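Local coordinates for periplasmic binding protein (Sulfurospirillum deleyianum, PDB 4PAG) that probably serves as the solute-binding component of an ABC transporter, capturing its cargo in the periplasm, and holds a histidine molecule in its pocket, at residues A[227-232]-A[255-260]; A[169-174]-A[287-292]. One frame throughout, in Å; residues are numbered along the deposited sequence.

How the contacts relate
Followed from the N terminus, the chain first supplies residues 169-174, which run into and include the start of strand 172-176. It then runs through strand 229-232, crosses over by way of helices 235-243 and 251-254, and returns as strand 258-260; contact 1 closes this shorter loop. Helix 277-288 comes next, and at its end residues 287-292 meet 169-174, closing the longer loop of contact 2, inside which contact 1 is nested. The centres of the two contacts lie about 10 Å apart. Strand 229-232, bonded to 258-260 in contact 1, also adjoins 172-176, joining both loops through one parallel sheet; just before 229-232, E228 OE2 accepts a probable hydrogen bond from K172 N at 2.8 Å.

Contact 1 (A[227-232]-A[255-260]); sequences PEVIIV and NKKVYL. With HIS (histidine), chain E.
L260, at the end of a parallel strand pair, reaches both its neighbouring strand and a bound histidine. Its CG lies anti to the backbone N (chi1 -176°); from there CD1 rests 4.1 Å from V232 CG1, while CD2 approaches the ligand's N and CB. L260 O also accepts a weak hydrogen bond from the histidine ND1, 3.3 Å away. An alanine here would probably leave V232 CG1 without its methyl partner and open a gap beside the ligand's amino nitrogen and CB.

Behind this tip three backbone bonds join the strands: I230 N to K257 O, Y259 N to I230 O, and V232 N to Y259 O, the shortest at 2.8 Å. On one face V232 CG2 packs 3.6 Å from V258 CG1, with helix 235-243 lying over both valines. On the other, V229 CG1 meets the edge of the Y259 ring, 4.0 Å from CD2, and W283 and K287 of helix 277-288 also touch the tyrosine. At the far end a water donates to E228 O and accepts from N255 ND2. This is a right-handed beta-alpha-beta crossover, and its chemistry implies a backbone-bonded, apolar framework that brings a carbonyl and a leucine branch to the ligand pocket.

Contact 2 (A[169-174]-A[287-292]); sequences ERTKVY and KLYPTR
T171 meets the last residue of helix 277-288 and the tyrosine that follows it through two hydrogen bonds, one from its side chain and one from its backbone. Its OG1 donates to L288 O at 2.8 Å, the hydroxyl standing above the carbonyl plane, 38° out of it. OG1 is placed beside the backbone N and anti to the carbonyl carbon (chi1 -58°), while CG2 faces L288 CD2 at 3.9 Å. The second bond runs from T171 N to Y289 OH, 3.0 Å long and fairly straight at 162°. The Y289 ring runs antiparallel alongside the T171 side chain, with CE1 3.2 Å from OG1, and R170 CA lies at the ring's edge, near its plane.

Deeper in, L288 CD2 lies 3.9 Å from V173 CB, the two side chains crossing at about a right angle. Toward solvent, E169 and R292 form a salt bridge, though the positions of its charged atoms are doubtful.

In the next shell, Y289 OH also bonds to G199 O, so two partners fix the phenol. Backbone bonds of T171 and V173 to N201 join this segment to strand 201-202, its neighbour on the side away from 229-232, and V229 touches both T171 and L288. The C-terminal end of a helix packed against the start of a parallel-sheet strand is consistent with an alpha/beta lobe, as expected of a periplasmic binding protein of this family.

Contact 1 (A[227-232]-A[255-260])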
# COMPACT_ATOMS: atom_id res chain seq x y z
N PRO A 227 -16.48 17.46 -3.18
CA PRO A 227 -15.20 17.08 -3.77
C PRO A 227 -15.20 17.24 -5.29
O PRO A 227 -16.26 17.14 -5.93
CB PRO A 227 -15.05 15.61 -3.39
CG PRO A 227 -16.46 15.12 -3.27
CD PRO A 227 -17.21 16.28 -2.67
N GLU A 228 -14.03 17.50 -5.85
CA GLU A 228 -13.87 17.58 -7.30
C GLU A 228 -13.63 16.20 -7.89
O GLU A 228 -14.07 15.91 -9.01
CB GLU A 228 -12.72 18.52 -7.66
CG GLU A 228 -12.95 19.94 -7.19
CD GLU A 228 -11.70 20.79 -7.24
OE1 GLU A 228 -11.36 21.28 -8.34
OE2 GLU A 228 -11.05 20.97 -6.18
N VAL A 229 -12.93 15.35 -7.14
CA VAL A 229 -12.68 13.97 -7.52
C VAL A 229 -13.05 13.03 -6.37
O VAL A 229 -12.82 13.34 -5.20
CB VAL A 229 -11.20 13.76 -7.92
CG1 VAL A 229 -10.88 12.29 -8.10
CG2 VAL A 229 -10.86 14.52 -9.20
N ILE A 230 -13.61 11.88 -6.72
CA ILE A 230 -13.89 10.84 -5.74
C ILE A 230 -13.10 9.58 -6.09
O ILE A 230 -13.19 9.07 -7.21
CB ILE A 230 -15.39 10.54 -5.61
CG1 ILE A 230 -16.15 11.76 -5.09
CG2 ILE A 230 -15.59 9.33 -4.69
CD1 ILE A 230 -17.66 11.67 -5.21
N ILE A 231 -12.32 9.10 -5.14
CA ILE A 231 -11.57 7.86 -5.28
C ILE A 231 -12.29 6.79 -4.46
O ILE A 231 -12.50 6.97 -3.27
CB ILE A 231 -10.12 8.03 -4.79
CG1 ILE A 231 -9.39 9.14 -5.57
CG2 ILE A 231 -9.35 6.72 -4.89
CD1 ILE A 231 -9.27 8.91 -7.06
N VAL A 232 -12.63 5.69 -5.12
CA VAL A 232 -13.50 4.65 -4.58
C VAL A 232 -12.77 3.32 -4.41
O VAL A 232 -12.08 2.85 -5.32
CB VAL A 232 -14.70 4.42 -5.53
CG1 VAL A 232 -15.57 3.27 -5.04
CG2 VAL A 232 -15.52 5.71 -5.70
N ASN A 255 -19.46 15.18 -13.53
CA ASN A 255 -18.28 15.19 -14.38
C ASN A 255 -17.62 13.82 -14.58
O ASN A 255 -16.62 13.72 -15.27
CB ASN A 255 -17.24 16.18 -13.81
CG ASN A 255 -17.75 17.60 -13.76
OD1 ASN A 255 -18.48 18.04 -14.64
ND2 ASN A 255 -17.34 18.35 -12.74
N LYS A 256 -18.18 12.77 -13.97
CA LYS A 256 -17.65 11.41 -14.05
C LYS A 256 -16.20 11.31 -13.54
O LYS A 256 -15.42 10.49 -14.00
CB LYS A 256 -17.76 10.86 -15.48
CG LYS A 256 -19.17 10.98 -16.07
CD LYS A 256 -19.13 10.81 -17.57
CE LYS A 256 -20.49 10.42 -18.13
NZ LYS A 256 -21.54 11.45 -17.86
N LYS A 257 -15.87 12.15 -12.57
CA LYS A 257 -14.54 12.14 -11.95
C LYS A 257 -14.59 11.30 -10.67
O LYS A 257 -14.34 11.77 -9.55
CB LYS A 257 -14.07 13.58 -11.71
CG LYS A 257 -13.72 14.30 -13.01
CD LYS A 257 -13.67 15.81 -12.86
CE LYS A 257 -12.41 16.28 -12.17
NZ LYS A 257 -11.22 16.26 -13.08
N VAL A 258 -14.93 10.03 -10.88
CA VAL A 258 -15.06 9.02 -9.83
C VAL A 258 -14.29 7.81 -10.34
O VAL A 258 -14.57 7.32 -11.43
CB VAL A 258 -16.53 8.63 -9.62
CG1 VAL A 258 -16.66 7.56 -8.55
CG2 VAL A 258 -17.39 9.85 -9.28
N TYR A 259 -13.31 7.33 -9.57
CA TYR A 259 -12.39 6.29 -10.07
C TYR A 259 -12.19 5.18 -9.06
O TYR A 259 -12.01 5.43 -7.87
CB TYR A 259 -11.03 6.92 -10.44
CG TYR A 259 -11.17 8.10 -11.39
CD1 TYR A 259 -11.44 7.90 -12.74
CD2 TYR A 259 -11.11 9.40 -10.92
CE1 TYR A 259 -11.62 8.97 -13.60
CE2 TYR A 259 -11.27 10.49 -11.79
CZ TYR A 259 -11.52 10.26 -13.13
OH TYR A 259 -11.68 11.32 -13.99
N LEU A 260 -12.25 3.94 -9.56
CA LEU A 260 -12.12 2.75 -8.74
C LEU A 260 -10.65 2.35 -8.63
O LEU A 260 -9.96 2.22 -9.63
CB LEU A 260 -12.94 1.61 -9.36
CG LEU A 260 -13.05 0.27 -8.62
CD1 LEU A 260 -13.74 0.42 -7.28
CD2 LEU A 260 -13.78 -0.74 -9.50
N HIS E . -12.96 -3.45 -11.08
CA HIS E . -11.85 -3.73 -10.13
C HIS E . -12.40 -4.15 -8.77
O HIS E . -12.40 -3.42 -7.77
CB HIS E . -10.93 -2.52 -9.99
CG HIS E . -10.53 -1.92 -11.30
ND1 HIS E . -10.23 -0.58 -11.44
CD2 HIS E . -10.38 -2.48 -12.52
CE1 HIS E . -9.91 -0.34 -12.70
NE2 HIS E . -9.99 -1.47 -13.38
OXT HIS E . -12.88 -5.27 -8.66
O HOH W 1 -15.58 17.66 -10.51

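Contact 2 (A[169-174]-A[287-292])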
# COMPACT_ATOMS: atom_id res chain seq x y z
N GLU A 169 -4.77 25.79 -5.62
CA GLU A 169 -5.23 25.08 -6.81
C GLU A 169 -5.24 23.55 -6.64
O GLU A 169 -5.44 22.83 -7.61
CB GLU A 169 -4.37 25.47 -8.01
CG GLU A 169 -4.54 26.92 -8.44
CD GLU A 169 -3.61 27.32 -9.58
OE1 GLU A 169 -3.01 26.43 -10.21
OE2 GLU A 169 -3.49 28.54 -9.84
N ARG A 170 -5.04 23.07 -5.41
CA ARG A 170 -5.01 21.63 -5.15
C ARG A 170 -6.41 21.03 -5.26
O ARG A 170 -7.37 21.58 -4.73
CB ARG A 170 -4.43 21.32 -3.77
CG ARG A 170 -2.99 21.78 -3.58
CD ARG A 170 -2.01 20.82 -4.20
NE ARG A 170 -0.63 21.29 -4.18
CZ ARG A 170 0.31 20.92 -3.31
NH1 ARG A 170 0.04 20.07 -2.33
NH2 ARG A 170 1.54 21.40 -3.42
N THR A 171 -6.52 19.90 -5.95
CA THR A 171 -7.81 19.27 -6.23
C THR A 171 -8.43 18.69 -4.96
O THR A 171 -7.81 17.89 -4.28
CB THR A 171 -7.63 18.15 -7.27
OG1 THR A 171 -7.06 18.71 -8.46
CG2 THR A 171 -8.94 17.45 -7.62
N LYS A 172 -9.66 19.09 -4.64
CA LYS A 172 -10.39 18.50 -3.51
C LYS A 172 -10.79 17.06 -3.84
O LYS A 172 -11.39 16.79 -4.88
CB LYS A 172 -11.62 19.32 -3.16
CG LYS A 172 -11.30 20.72 -2.63
CD LYS A 172 -12.51 21.64 -2.68
CE LYS A 172 -13.61 21.21 -1.72
NZ LYS A 172 -14.89 21.93 -2.01
N VAL A 173 -10.46 16.14 -2.93
CA VAL A 173 -10.73 14.73 -3.15
C VAL A 173 -11.38 14.09 -1.91
O VAL A 173 -11.00 14.37 -0.77
CB VAL A 173 -9.44 13.97 -3.61
CG1 VAL A 173 -8.29 14.13 -2.64
CG2 VAL A 173 -9.72 12.49 -3.83
N TYR A 174 -12.37 13.24 -2.17
CA TYR A 174 -13.02 12.44 -1.16
C TYR A 174 -12.66 10.98 -1.39
O TYR A 174 -12.83 10.46 -2.49
CB TYR A 174 -14.54 12.61 -1.21
CG TYR A 174 -15.28 11.73 -0.23
CD1 TYR A 174 -15.13 11.91 1.14
CD2 TYR A 174 -16.11 10.70 -0.66
CE1 TYR A 174 -15.78 11.10 2.05
CE2 TYR A 174 -16.77 9.88 0.24
CZ TYR A 174 -16.60 10.09 1.59
OH TYR A 174 -17.25 9.30 2.50
N LYS A 287 -5.44 11.37 -12.08
CA LYS A 287 -6.87 11.62 -11.94
C LYS A 287 -7.17 13.00 -11.33
O LYS A 287 -8.15 13.63 -11.70
CB LYS A 287 -7.52 10.52 -11.10
CG LYS A 287 -7.39 9.11 -11.67
CD LYS A 287 -7.87 9.01 -13.12
CE LYS A 287 -7.81 7.57 -13.62
NZ LYS A 287 -7.81 7.53 -15.10
N LEU A 288 -6.33 13.46 -10.40
CA LEU A 288 -6.50 14.78 -9.79
C LEU A 288 -6.16 15.94 -10.74
O LEU A 288 -6.74 17.02 -10.64
CB LEU A 288 -5.64 14.89 -8.53
CG LEU A 288 -5.89 13.91 -7.37
CD1 LEU A 288 -4.93 14.22 -6.23
CD2 LEU A 288 -7.33 13.96 -6.90
N TYR A 289 -5.23 15.70 -11.65
CA TYR A 289 -4.66 16.73 -12.53
C TYR A 289 -4.63 16.23 -13.97
O TYR A 289 -3.56 16.09 -14.55
CB TYR A 289 -3.27 17.12 -12.03
CG TYR A 289 -3.34 17.64 -10.63
CD1 TYR A 289 -3.89 18.89 -10.37
CD2 TYR A 289 -2.94 16.86 -9.54
CE1 TYR A 289 -4.01 19.37 -9.09
CE2 TYR A 289 -3.06 17.34 -8.24
CZ TYR A 289 -3.60 18.60 -8.03
OH TYR A 289 -3.73 19.11 -6.76
N PRO A 290 -5.81 15.98 -14.55
CA PRO A 290 -5.87 15.39 -15.90
C PRO A 290 -5.22 16.25 -16.98
O PRO A 290 -4.73 15.71 -17.97
CB PRO A 290 -7.37 15.21 -16.16
CG PRO A 290 -8.07 16.05 -15.16
CD PRO A 290 -7.16 16.18 -13.97
N THR A 291 -5.21 17.57 -16.81
CA THR A 291 -4.58 18.44 -17.79
C THR A 291 -3.12 18.78 -17.45
O THR A 291 -2.32 19.01 -18.35
CB THR A 291 -5.38 19.74 -17.99
OG1 THR A 291 -5.45 20.46 -16.75
CG2 THR A 291 -6.79 19.41 -18.46
N ARG A 292 -2.76 18.81 -16.17
CA ARG A 292 -1.41 19.20 -15.75
C ARG A 292 -0.45 18.02 -15.60
O ARG A 292 0.75 18.19 -15.76
CB ARG A 292 -1.46 19.98 -14.43
CG ARG A 292 -2.12 21.35 -14.47
CD ARG A 292 -2.84 21.60 -13.15
NE ARG A 292 -3.02 23.01 -12.79
CZ ARG A 292 -2.05 23.81 -12.36
NH1 ARG A 292 -0.79 23.40 -12.27
NH2 ARG A 292 -2.34 25.07 -12.04